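Local coordinates for protein alpha-1,3-glucanase (Streptomyces thermodiastaticus, PDB 7C7D) that probably hydrolyses internal alpha-1,3-glucosidic linkages of alpha-1,3-glucan as a thermostable glycoside hydrolase of family GH87, at residues S208-T212 with V239-P243; A216-Q221 with P244-R248; A264-Y268 with S320-I324; V270-F276 with F291-V297. All coordinates share one frame; numbering follows the deposited sequence. Where two conformers were deposited one is given.

Interaction 1 of 4, residues S208-T212 with V239-P243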
loop_
_atom_site.group_PDB
_atom_site.type_symbol
_atom_site.label_atom_id
_atom_site.label_comp_id
_atom_site.label_asym_id
_atom_site.label_seq_id
_atom_site.Cartn_x
_atom_site.Cartn_y
_atom_site.Cartn_z
ATOM N N SER A 208 -12.969 20.799 23.951
ATOM C CA SER A 208 -11.669 20.222 23.657
ATOM C C SER A 208 -10.549 21.110 24.196
ATOM O O SER A 208 -10.726 22.308 24.442
ATOM C CB SER A 208 -11.501 20.003 22.152
ATOM O OG SER A 208 -11.653 21.214 21.440
ATOM N N VAL A 209 -9.386 20.495 24.394
ATOM C CA VAL A 209 -8.194 21.173 24.891
ATOM C C VAL A 209 -7.267 21.391 23.705
ATOM O O VAL A 209 -6.815 20.425 23.083
ATOM C CB VAL A 209 -7.491 20.334 25.970
ATOM C CG1 VAL A 209 -6.187 20.999 26.401
ATOM C CG2 VAL A 209 -8.412 20.108 27.156
ATOM N N SER A 210 -6.973 22.647 23.390
ATOM C CA SER A 210 -6.118 22.951 22.249
ATOM C C SER A 210 -4.646 22.799 22.615
ATOM O O SER A 210 -4.213 23.233 23.688
ATOM C CB SER A 210 -6.375 24.378 21.766
ATOM O OG SER A 210 -5.447 24.739 20.757
ATOM N N VAL A 211 -3.874 22.192 21.706
ATOM C CA VAL A 211 -2.434 22.066 21.921
ATOM C C VAL A 211 -1.763 23.430 21.989
ATOM O O VAL A 211 -0.746 23.591 22.670
ATOM C CB VAL A 211 -1.771 21.157 20.862
ATOM C CG1 VAL A 211 -2.286 19.743 20.970
ATOM C CG2 VAL A 211 -1.987 21.704 19.462
ATOM N N THR A 212 -2.297 24.429 21.278
ATOM C CA THR A 212 -1.681 25.752 21.323
ATOM C C THR A 212 -1.877 26.415 22.679
ATOM O O THR A 212 -1.048 27.232 23.092
ATOM C CB THR A 212 -2.192 26.636 20.183
ATOM O OG1 THR A 212 -3.621 26.716 20.229
ATOM C CG2 THR A 212 -1.754 26.068 18.840
ATOM N N VAL A 239 -11.076 15.355 24.309
ATOM C CA VAL A 239 -10.582 15.650 22.972
ATOM C C VAL A 239 -9.459 16.665 23.076
ATOM O O VAL A 239 -9.617 17.713 23.713
ATOM C CB VAL A 239 -11.705 16.184 22.064
ATOM C CG1 VAL A 239 -11.147 16.577 20.699
ATOM C CG2 VAL A 239 -12.817 15.155 21.935
ATOM N N VAL A 240 -8.330 16.349 22.452
ATOM C CA VAL A 240 -7.258 17.301 22.212
ATOM C C VAL A 240 -7.429 17.840 20.799
ATOM O O VAL A 240 -7.525 17.068 19.836
ATOM C CB VAL A 240 -5.882 16.636 22.374
ATOM C CG1 VAL A 240 -4.802 17.591 21.949
ATOM C CG2 VAL A 240 -5.671 16.200 23.808
ATOM N N TRP A 241 -7.454 19.159 20.677
ATOM C CA TRP A 241 -7.662 19.833 19.405
ATOM C C TRP A 241 -6.322 20.313 18.863
ATOM O O TRP A 241 -5.526 20.912 19.597
ATOM C CB TRP A 241 -8.588 21.029 19.607
ATOM C CG TRP A 241 -8.770 21.888 18.401
ATOM C CD1 TRP A 241 -8.386 23.190 18.257
ATOM C CD2 TRP A 241 -9.405 21.519 17.175
ATOM N NE1 TRP A 241 -8.741 23.654 17.014
ATOM C CE2 TRP A 241 -9.366 22.646 16.328
ATOM C CE3 TRP A 241 -9.997 20.342 16.705
ATOM C CZ2 TRP A 241 -9.902 22.632 15.041
ATOM C CZ3 TRP A 241 -10.534 20.332 15.430
ATOM C CH2 TRP A 241 -10.481 21.470 14.613
ATOM N N ILE A 242 -6.080 20.043 17.585
ATOM C CA ILE A 242 -4.885 20.509 16.889
ATOM C C ILE A 242 -5.336 21.548 15.868
ATOM O O ILE A 242 -5.836 21.177 14.794
ATOM C CB ILE A 242 -4.150 19.354 16.189
ATOM C CG1 ILE A 242 -3.830 18.210 17.158
ATOM C CG2 ILE A 242 -2.879 19.863 15.532
ATOM C CD1 ILE A 242 -3.327 16.947 16.457
ATOM N N PRO A 243 -5.192 22.840 16.150
ATOM C CA PRO A 243 -5.615 23.871 15.187
ATOM C C PRO A 243 -4.805 23.787 13.906
ATOM O O PRO A 243 -3.715 23.198 13.890
ATOM C CB PRO A 243 -5.320 25.187 15.926
ATOM C CG PRO A 243 -5.182 24.824 17.370
ATOM C CD PRO A 243 -4.658 23.419 17.394
#
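The first parallel strand pair of the right-handed beta-helix is formed where Val209 and Ser210 lie beside Val240 and Trp241. The ladder has three rungs. Val209 N donates to Val239 O at 2.9 Å, Trp241 N returns a bond to Val209 O at 2.8 Å, and Val211 N reaches Trp241 O at 3.0 Å. The bonds meet their acceptors differently: Val209 O is approached from 44° above its carbonyl plane, whereas Val211 N lies almost on the extension of the Trp241 carbonyl (C=O...N 171°). Beta-branched valine suits the extended backbone at Val209, Val239 and Val240. Val211, just beyond the strand, presses CG1 on Val240 CG1 at 3.5 Å, tighter than ordinary carbon contact, the side chains crossing at about a right angle. Ser210 and Trp241 share the other face, and Ser208, just before the strand, turns toward Val239. A chi1 of 173° carries Ser210 OG to 3.4 Å from Pro243 CG and near the indole plane, at its edge. The same Ser210 OG shares a hydrogen bond with Thr212 OG1 at 2.7 Å, which lets a small polar group be buried. Thr212 OG1 and CG2 touch Pro243 CG. Ser208 OG is bonded to Pro205 O and Gln204. Helix 225-234, which joins the two strands, covers Val211, Val240 and Ile242 with Phe228 and Ala231, while strand 259-263 continues the ladder beyond Val240 and Ile242.

Interaction 2 of 4, residues A216-Q221 with P244-R248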
loop_
_atom_site.group_PDB
_atom_site.type_symbol
_atom_site.label_atom_id
_atom_site.label_comp_id
_atom_site.label_asym_id
_atom_site.label_seq_id
_atom_site.Cartn_x
_atom_site.Cartn_y
_atom_site.Cartn_z
ATOM N N ALA A 216 2.012 24.675 22.251
ATOM C CA ALA A 216 2.441 24.183 20.949
ATOM C C ALA A 216 2.643 25.351 19.995
ATOM O O ALA A 216 1.918 26.351 20.047
ATOM C CB ALA A 216 1.404 23.219 20.373
ATOM N N ASP A 217 3.646 25.225 19.124
ATOM C CA ASP A 217 3.988 26.277 18.180
ATOM C C ASP A 217 3.448 25.893 16.811
ATOM O O ASP A 217 4.044 25.043 16.134
ATOM C CB ASP A 217 5.508 26.455 18.124
ATOM C CG ASP A 217 5.952 27.415 17.029
ATOM O OD1 ASP A 217 5.110 28.159 16.483
ATOM O OD2 ASP A 217 7.158 27.415 16.712
ATOM N N PRO A 218 2.352 26.500 16.347
ATOM C CA PRO A 218 1.796 26.143 15.038
ATOM C C PRO A 218 2.566 26.714 13.858
ATOM O O PRO A 218 2.144 26.511 12.715
ATOM C CB PRO A 218 0.379 26.729 15.101
ATOM C CG PRO A 218 0.519 27.924 15.995
ATOM C CD PRO A 218 1.575 27.557 17.018
ATOM N N THR A 219 3.668 27.426 14.092
ATOM C CA THR A 219 4.542 27.833 13.002
ATOM C C THR A 219 5.604 26.788 12.688
ATOM O O THR A 219 6.332 26.944 11.703
ATOM C CB THR A 219 5.206 29.186 13.303
ATOM O OG1 THR A 219 6.207 29.021 14.317
ATOM C CG2 THR A 219 4.171 30.202 13.772
ATOM N N GLY A 220 5.707 25.736 13.496
ATOM C CA GLY A 220 6.634 24.657 13.224
ATOM C C GLY A 220 8.059 24.909 13.651
ATOM O O GLY A 220 8.937 24.107 13.312
ATOM N N GLN A 221 8.316 25.988 14.391
ATOM C CA GLN A 221 9.681 26.343 14.770
ATOM C C GLN A 221 10.121 25.604 16.030
ATOM O O GLN A 221 11.133 24.894 16.026
ATOM C CB GLN A 221 9.787 27.858 14.977
ATOM C CG GLN A 221 9.575 28.686 13.719
ATOM C CD GLN A 221 9.488 30.175 14.011
ATOM O OE1 GLN A 221 10.462 30.910 13.851
ATOM N NE2 GLN A 221 8.314 30.625 14.444
ATOM N N PRO A 244 -5.300 24.373 12.814
ATOM C CA PRO A 244 -4.494 24.460 11.590
ATOM C C PRO A 244 -3.111 25.028 11.877
ATOM O O PRO A 244 -2.956 25.990 12.633
ATOM C CB PRO A 244 -5.309 25.403 10.701
ATOM C CG PRO A 244 -6.720 25.191 11.143
ATOM C CD PRO A 244 -6.654 24.928 12.626
ATOM N N GLY A 245 -2.102 24.425 11.272
ATOM C CA GLY A 245 -0.737 24.851 11.493
ATOM C C GLY A 245 0.224 23.725 11.189
ATOM O O GLY A 245 -0.162 22.650 10.731
ATOM N N ASP A 246 1.498 24.002 11.457
ATOM C CA ASP A 246 2.576 23.035 11.307
ATOM C C ASP A 246 3.239 22.867 12.664
ATOM O O ASP A 246 3.622 23.857 13.293
ATOM C CB ASP A 246 3.608 23.526 10.288
ATOM C CG ASP A 246 3.074 23.513 8.868
ATOM O OD1 ASP A 246 3.099 22.444 8.218
ATOM O OD2 ASP A 246 2.622 24.577 8.399
ATOM N N TYR A 247 3.369 21.625 13.120
ATOM C CA TYR A 247 3.848 21.338 14.465
ATOM C C TYR A 247 5.003 20.362 14.388
ATOM O O TYR A 247 4.831 19.234 13.922
ATOM C CB TYR A 247 2.739 20.715 15.312
ATOM C CG TYR A 247 1.512 21.570 15.408
ATOM C CD1 TYR A 247 0.514 21.503 14.442
ATOM C CD2 TYR A 247 1.349 22.452 16.467
ATOM C CE1 TYR A 247 -0.612 22.296 14.526
ATOM C CE2 TYR A 247 0.229 23.246 16.564
ATOM C CZ TYR A 247 -0.752 23.163 15.592
ATOM O OH TYR A 247 -1.869 23.957 15.698
ATOM N N ARG A 248 6.167 20.773 14.863
ATOM C CA ARG A 248 7.305 19.870 14.958
ATOM C C ARG A 248 7.148 19.021 16.214
ATOM O O ARG A 248 6.983 19.561 17.313
ATOM C CB ARG A 248 8.602 20.673 15.018
ATOM C CG ARG A 248 9.857 19.826 15.176
ATOM C CD ARG A 248 11.086 20.562 14.658
ATOM N NE ARG A 248 11.467 21.678 15.520
ATOM C CZ ARG A 248 12.227 21.562 16.603
ATOM N NH1 ARG A 248 12.695 20.375 16.968
ATOM N NH2 ARG A 248 12.520 22.634 17.327
HETATM O O HOH W 1 5.894 23.116 16.575
#
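Pro218 O accepts the backbone N-H of Asp246 at 2.9 Å; the bond is straight (169° at the hydrogen), though the donor stands above the carbonyl plane. Gly220 N is 2.8 Å from Asp246 O, but at an angle too poor for a hydrogen bond, and turns back instead to Asp217 O, closing the type I turn Asp217-Gly220. Asp217 O also accepts a hydrogen bond from a water at 2.7 Å, which in turn accepts from Arg248 N, bridging the loop to the strand. Within the loop, side chains do the bonding: Asp217 OD1 takes both Thr219 OG1, at 2.6 Å on its syn side, and Thr219 N, an Asx turn, while OD2 serves Gly222 N. Gln221 NE2 in turn donates to Thr219 OG1. This loop leads from the first strand of the beta-helix to helix 225-234 and lies along strand 245-248, whose Gly245 comes so near Pro218 that a side chain would collide with its ring. Glycine likewise suits position 220, where phi is positive. At the far end Arg248, its chain bent at chi3 (71°) in the conformer given, holds Gln221 O side-on with NH2 at 3.0 Å and, more bent (142°), NE at 3.3 Å, the oxygen lying in the guanidinium plane. A second conformer and a crystal neighbour mean this grip may not be permanent. Asp246 OD1 is taken by His272, and Tyr247 OH by Pro243 O. The Tyr247 ring receives Pro218 CA over one face at 4.1 Å from the centroid, a CH-pi contact.

Interaction 3 of 4, residues A264-Y268 with S320-I324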
loop_
_atom_site.group_PDB
_atom_site.type_symbol
_atom_site.label_atom_id
_atom_site.label_comp_id
_atom_site.label_asym_id
_atom_site.label_seq_id
_atom_site.Cartn_x
_atom_site.Cartn_y
_atom_site.Cartn_z
ATOM N N ALA A 264 -8.071 19.723 12.292
ATOM C CA ALA A 264 -9.061 20.412 11.477
ATOM C C ALA A 264 -9.196 19.807 10.089
ATOM O O ALA A 264 -9.948 20.342 9.260
ATOM C CB ALA A 264 -8.690 21.894 11.355
ATOM N N GLY A 265 -8.506 18.699 9.830
ATOM C CA GLY A 265 -8.392 18.122 8.507
ATOM C C GLY A 265 -6.935 17.909 8.166
ATOM O O GLY A 265 -6.087 18.735 8.512
ATOM N N SER A 266 -6.629 16.803 7.485
ATOM C CA SER A 266 -5.244 16.444 7.219
ATOM C C SER A 266 -4.546 17.380 6.239
ATOM O O SER A 266 -3.329 17.256 6.064
ATOM C CB SER A 266 -5.174 15.006 6.714
ATOM O OG SER A 266 -5.805 14.911 5.453
ATOM N N TRP A 267 -5.266 18.288 5.586
ATOM C CA TRP A 267 -4.636 19.308 4.761
ATOM C C TRP A 267 -4.381 20.600 5.523
ATOM O O TRP A 267 -3.786 21.523 4.961
ATOM C CB TRP A 267 -5.475 19.588 3.507
ATOM C CG TRP A 267 -5.508 18.421 2.557
ATOM C CD1 TRP A 267 -6.066 17.190 2.785
ATOM C CD2 TRP A 267 -4.953 18.369 1.237
ATOM N NE1 TRP A 267 -5.896 16.383 1.686
ATOM C CE2 TRP A 267 -5.219 17.082 0.722
ATOM C CE3 TRP A 267 -4.262 19.286 0.435
ATOM C CZ2 TRP A 267 -4.824 16.691 -0.557
ATOM C CZ3 TRP A 267 -3.865 18.890 -0.840
ATOM C CH2 TRP A 267 -4.150 17.604 -1.321
ATOM N N TYR A 268 -4.791 20.677 6.786
ATOM C CA TYR A 268 -4.686 21.901 7.578
ATOM C C TYR A 268 -3.871 21.739 8.849
ATOM O O TYR A 268 -3.074 22.623 9.178
ATOM C CB TYR A 268 -6.085 22.408 7.948
ATOM C CG TYR A 268 -6.977 22.609 6.754
ATOM C CD1 TYR A 268 -6.784 23.675 5.886
ATOM C CD2 TYR A 268 -8.006 21.721 6.482
ATOM C CE1 TYR A 268 -7.602 23.857 4.786
ATOM C CE2 TYR A 268 -8.824 21.892 5.388
ATOM C CZ TYR A 268 -8.619 22.961 4.543
ATOM O OH TYR A 268 -9.439 23.126 3.449
ATOM N N SER A 320 -8.351 7.588 11.739
ATOM C CA SER A 320 -9.183 7.923 10.590
ATOM C C SER A 320 -8.917 9.337 10.088
ATOM O O SER A 320 -8.565 10.235 10.855
ATOM C CB SER A 320 -10.672 7.754 10.918
ATOM O OG SER A 320 -11.065 8.610 11.978
ATOM N N GLY A 321 -9.129 9.528 8.787
ATOM C CA GLY A 321 -8.978 10.837 8.179
ATOM C C GLY A 321 -7.563 11.367 8.180
ATOM O O GLY A 321 -7.368 12.579 8.069
ATOM N N MET A 322 -6.564 10.494 8.288
ATOM C CA MET A 322 -5.176 10.907 8.416
ATOM C C MET A 322 -4.474 10.932 7.068
ATOM O O MET A 322 -4.843 10.224 6.129
ATOM C CB MET A 322 -4.409 9.947 9.327
ATOM C CG MET A 322 -5.022 9.746 10.702
ATOM S SD MET A 322 -4.913 11.178 11.795
ATOM C CE MET A 322 -3.137 11.380 11.924
ATOM N N TRP A 323 -3.419 11.745 7.003
ATOM C CA TRP A 323 -2.466 11.746 5.899
ATOM C C TRP A 323 -1.111 11.405 6.503
ATOM O O TRP A 323 -0.582 12.182 7.303
ATOM C CB TRP A 323 -2.423 13.135 5.273
ATOM C CG TRP A 323 -1.496 13.286 4.122
ATOM C CD1 TRP A 323 -0.128 13.383 4.158
ATOM C CD2 TRP A 323 -1.871 13.401 2.750
ATOM N NE1 TRP A 323 0.364 13.531 2.881
ATOM C CE2 TRP A 323 -0.687 13.546 2.001
ATOM C CE3 TRP A 323 -3.100 13.382 2.076
ATOM C CZ2 TRP A 323 -0.696 13.692 0.613
ATOM C CZ3 TRP A 323 -3.105 13.520 0.702
ATOM C CH2 TRP A 323 -1.911 13.667 -0.015
ATOM N N ILE A 324 -0.562 10.248 6.135
ATOM C CA ILE A 324 0.668 9.723 6.724
ATOM C C ILE A 324 1.683 9.596 5.602
ATOM O O ILE A 324 1.398 8.953 4.583
ATOM C CB ILE A 324 0.424 8.351 7.372
ATOM C CG1 ILE A 324 -0.715 8.418 8.393
ATOM C CG2 ILE A 324 1.708 7.795 7.981
ATOM C CD1 ILE A 324 -0.512 9.406 9.505
HETATM O O HOH W 2 -8.683 14.806 7.110
HETATM O O HOH W 3 -6.295 12.347 4.491
#
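A side-chain and water contact, with no direct hydrogen bond, links Ser266 and Trp267 of the turn before strand 269-272 to Gly321, just before strand 323-325, and Trp323, its first residue. Ser266 supplies the close approach: its CB is 3.5 Å from Gly321 O and 3.6 Å from Trp323 CB, a fit that a small side chain permits. Two waters carry the polar link. One accepts from Ser266 N at 2.9 Å and donates to Gly321 O at 2.8 Å; the other lies 2.8 Å from Ser266 OG and donates weakly to Met322 O. In the parallel beta-helix, strand 292-294 runs between the strands that these two segments lead into, so the two segments do not pair with each other directly; each pairs with other parts of the coil. This corner of the beta-helix faces the N-terminal beta-domain. Glycine fits both segments: Gly321 has a positive phi, and Gly265 has backbone angles that would jam a side chain against the preceding carbonyl; its own carbonyl accepts from Tyr268 N, closing the tight turn. The indoles of Trp267 and Trp323 meet obliquely, their six-membered rings 5.4 Å apart between centroids and their planes at 70°. Fully extended about its first torsion (chi1 -180°), Trp323 carries its ring along the outside of the coil until CZ3 comes 3.8 Å from Trp267 CZ2. Both rings make cation-pi contacts with Arg166 of strand 163-169, which also donates to Ser266 O, and Thr113 of strand 109-117 touches both tryptophans.

Interaction 4 of 4, residues V270-F276 with F291-V297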
loop_
_atom_site.group_PDB
_atom_site.type_symbol
_atom_site.label_atom_id
_atom_site.label_comp_id
_atom_site.label_asym_id
_atom_site.label_seq_id
_atom_site.Cartn_x
_atom_site.Cartn_y
_atom_site.Cartn_z
ATOM N N VAL A 270 -1.008 19.840 10.507
ATOM C CA VAL A 270 0.099 19.048 9.979
ATOM C C VAL A 270 1.164 18.894 11.057
ATOM O O VAL A 270 1.769 19.885 11.486
ATOM C CB VAL A 270 0.684 19.670 8.701
ATOM C CG1 VAL A 270 1.817 18.804 8.174
ATOM C CG2 VAL A 270 -0.405 19.825 7.644
ATOM N N VAL A 271 1.389 17.659 11.494
ATOM C CA VAL A 271 2.460 17.312 12.420
ATOM C C VAL A 271 3.655 16.842 11.606
ATOM O O VAL A 271 3.517 15.988 10.716
ATOM C CB VAL A 271 2.002 16.213 13.393
ATOM C CG1 VAL A 271 3.198 15.590 14.112
ATOM C CG2 VAL A 271 0.962 16.745 14.377
ATOM N N HIS A 272 4.829 17.390 11.916
ATOM C CA HIS A 272 6.087 16.991 11.294
ATOM C C HIS A 272 6.831 16.143 12.315
ATOM O O HIS A 272 7.369 16.660 13.297
ATOM C CB HIS A 272 6.882 18.219 10.869
ATOM C CG HIS A 272 6.175 19.041 9.839
ATOM N ND1 HIS A 272 6.298 18.811 8.485
ATOM C CD2 HIS A 272 5.281 20.051 9.967
ATOM C CE1 HIS A 272 5.541 19.668 7.823
ATOM N NE2 HIS A 272 4.913 20.432 8.698
ATOM N N SER A 273 6.821 14.831 12.102
ATOM C CA SER A 273 7.435 13.906 13.038
ATOM C C SER A 273 7.830 12.646 12.299
ATOM O O SER A 273 7.103 12.185 11.414
ATOM C CB SER A 273 6.452 13.526 14.144
ATOM O OG SER A 273 7.071 12.682 15.092
ATOM N N SER A 274 8.981 12.094 12.680
ATOM C CA SER A 274 9.428 10.797 12.203
ATOM C C SER A 274 9.356 9.731 13.287
ATOM O O SER A 274 9.912 8.644 13.113
ATOM C CB SER A 274 10.848 10.905 11.633
ATOM O OG SER A 274 10.887 11.810 10.542
ATOM N N HIS A 275 8.682 10.015 14.404
ATOM C CA HIS A 275 8.621 9.102 15.542
ATOM C C HIS A 275 7.476 9.567 16.431
ATOM O O HIS A 275 7.699 10.064 17.537
ATOM C CB HIS A 275 9.955 9.152 16.299
ATOM C CG HIS A 275 10.114 8.098 17.349
ATOM N ND1 HIS A 275 10.930 8.272 18.444
ATOM C CD2 HIS A 275 9.590 6.854 17.464
ATOM C CE1 HIS A 275 10.900 7.185 19.193
ATOM N NE2 HIS A 275 10.095 6.306 18.620
ATOM N N PHE A 276 6.242 9.442 15.942
ATOM C CA PHE A 276 5.134 10.183 16.535
ATOM C C PHE A 276 4.600 9.525 17.805
ATOM O O PHE A 276 4.636 10.126 18.884
ATOM C CB PHE A 276 4.034 10.407 15.493
ATOM C CG PHE A 276 2.861 11.185 16.008
ATOM C CD1 PHE A 276 3.011 12.494 16.441
ATOM C CD2 PHE A 276 1.611 10.602 16.075
ATOM C CE1 PHE A 276 1.927 13.210 16.914
ATOM C CE2 PHE A 276 0.523 11.309 16.549
ATOM C CZ PHE A 276 0.679 12.616 16.971
ATOM N N PHE A 291 -5.765 14.670 10.979
ATOM C CA PHE A 291 -4.536 15.444 10.862
ATOM C C PHE A 291 -3.532 14.688 10.006
ATOM O O PHE A 291 -3.757 13.543 9.605
ATOM C CB PHE A 291 -3.962 15.968 12.205
ATOM C CG PHE A 291 -3.519 14.904 13.192
ATOM C CD1 PHE A 291 -4.446 14.218 13.966
ATOM C CD2 PHE A 291 -2.164 14.667 13.413
ATOM C CE1 PHE A 291 -4.034 13.281 14.909
ATOM C CE2 PHE A 291 -1.747 13.736 14.355
ATOM C CZ PHE A 291 -2.677 13.050 15.109
ATOM N N ALA A 292 -2.426 15.356 9.698
ATOM C CA ALA A 292 -1.345 14.750 8.939
ATOM C C ALA A 292 -0.152 14.512 9.851
ATOM O O ALA A 292 0.119 15.309 10.756
ATOM C CB ALA A 292 -0.928 15.648 7.773
ATOM N N VAL A 293 0.544 13.400 9.626
ATOM C CA VAL A 293 1.861 13.154 10.212
ATOM C C VAL A 293 2.802 12.899 9.051
ATOM O O VAL A 293 2.670 11.891 8.341
ATOM C CB VAL A 293 1.876 11.992 11.213
ATOM C CG1 VAL A 293 3.291 11.770 11.733
ATOM C CG2 VAL A 293 0.921 12.274 12.360
ATOM N N ILE A 294 3.723 13.832 8.832
ATOM C CA ILE A 294 4.648 13.800 7.711
ATOM C C ILE A 294 6.056 13.848 8.285
ATOM O O ILE A 294 6.422 14.814 8.968
ATOM C CB ILE A 294 4.393 14.956 6.733
ATOM C CG1 ILE A 294 2.924 14.960 6.286
ATOM C CG2 ILE A 294 5.328 14.856 5.546
ATOM C CD1 ILE A 294 2.582 16.062 5.303
ATOM N N GLY A 295 6.834 12.800 8.029
ATOM C CA GLY A 295 8.171 12.691 8.567
ATOM C C GLY A 295 9.215 13.227 7.609
ATOM O O GLY A 295 8.920 13.910 6.625
ATOM N N GLU A 296 10.471 12.914 7.929
ATOM C CA GLU A 296 11.618 13.262 7.100
ATOM C C GLU A 296 12.459 12.023 6.826
ATOM O O GLU A 296 13.671 12.113 6.631
ATOM C CB GLU A 296 12.452 14.375 7.734
ATOM C CG GLU A 296 11.688 15.679 7.903
ATOM C CD GLU A 296 11.327 16.344 6.578
ATOM O OE1 GLU A 296 12.065 16.149 5.589
ATOM O OE2 GLU A 296 10.305 17.063 6.524
ATOM N N VAL A 297 11.819 10.860 6.794
ATOM C CA VAL A 297 12.533 9.601 6.631
ATOM C C VAL A 297 12.923 9.439 5.168
ATOM O O VAL A 297 12.076 9.541 4.268
ATOM C CB VAL A 297 11.671 8.427 7.121
ATOM C CG1 VAL A 297 12.373 7.108 6.857
ATOM C CG2 VAL A 297 11.359 8.589 8.606
HETATM O O HOH W 4 8.248 16.753 8.198
#
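Ser274 OG accepts the backbone N-H of Glu296 at 2.9 Å and nearly straight (169° at the hydrogen), a side chain taking over where the strand ladder gives out. Upstream the backbones pair directly: Val271 N donates to Ala292 O at 2.8 Å and Ile294 N to Val271 O at 2.9 Å. The last rung, Ser273 N to Ile294 O, is longer at 3.2 Å and bent, as the chains begin to part. A water lies 2.8 Å from His272 ND1, at the imidazole edge, and within hydrogen-bonding distance of Ile294 O and Glu296 OE2. Asp246 holds the other ring nitrogen, and Tyr145 and Lys144 of the N-terminal domain take Glu296 OE1. The parallel pairing of strands 269-272 and 292-294 is one step between successive coils of the beta-helix, and the two sheet faces have different tasks. On one, Val270 CG1 packs on Ile294 CD1 beside Ala292, touched by Arg166. On the other, Val271 and Val293 point inward, joined by Phe276 and Phe291 from the flanking loops. Phe276 turns one face to Val293 CG2, 4.2 Å from the ring centroid and 14° off its normal. The rings of Phe276 and Phe291 meet obliquely, planes at 66°, with Phe276 CZ near the Phe291 plane and 3.7 Å from Phe291 CE2. Gly295 suits its tight place because a CB there would strike Ser274 OG.

Overall arrangement
Interactions 1 and 2 lie near one end of the beta-helix, about 30 and 29 Å from the chain's centre; interactions 3 and 4 stand deeper, about 18 Å from it. Interactions 1 and 2 are joined by Val211 O to Ala216 N (3.0 Å) and by Tyr247 packed on Ile242. Strand 245-248 of interaction 2 neighbours strand 269-272 of interaction 4 through Tyr247 O and His272 N (2.7 Å), the centres of the two interactions being 12 Å apart. Interactions 3 and 4, with centres 11 Å apart, meet in Trp323 O to Val293 N (2.9 Å). Ile242 CD1 reaches Phe291 CG at 3.9 Å, linking interactions 1 and 4 through the interior. The calcium site, formed by Glu63, Glu65, Ser88, Gln91 and Asp191, belongs to the N-terminal domain.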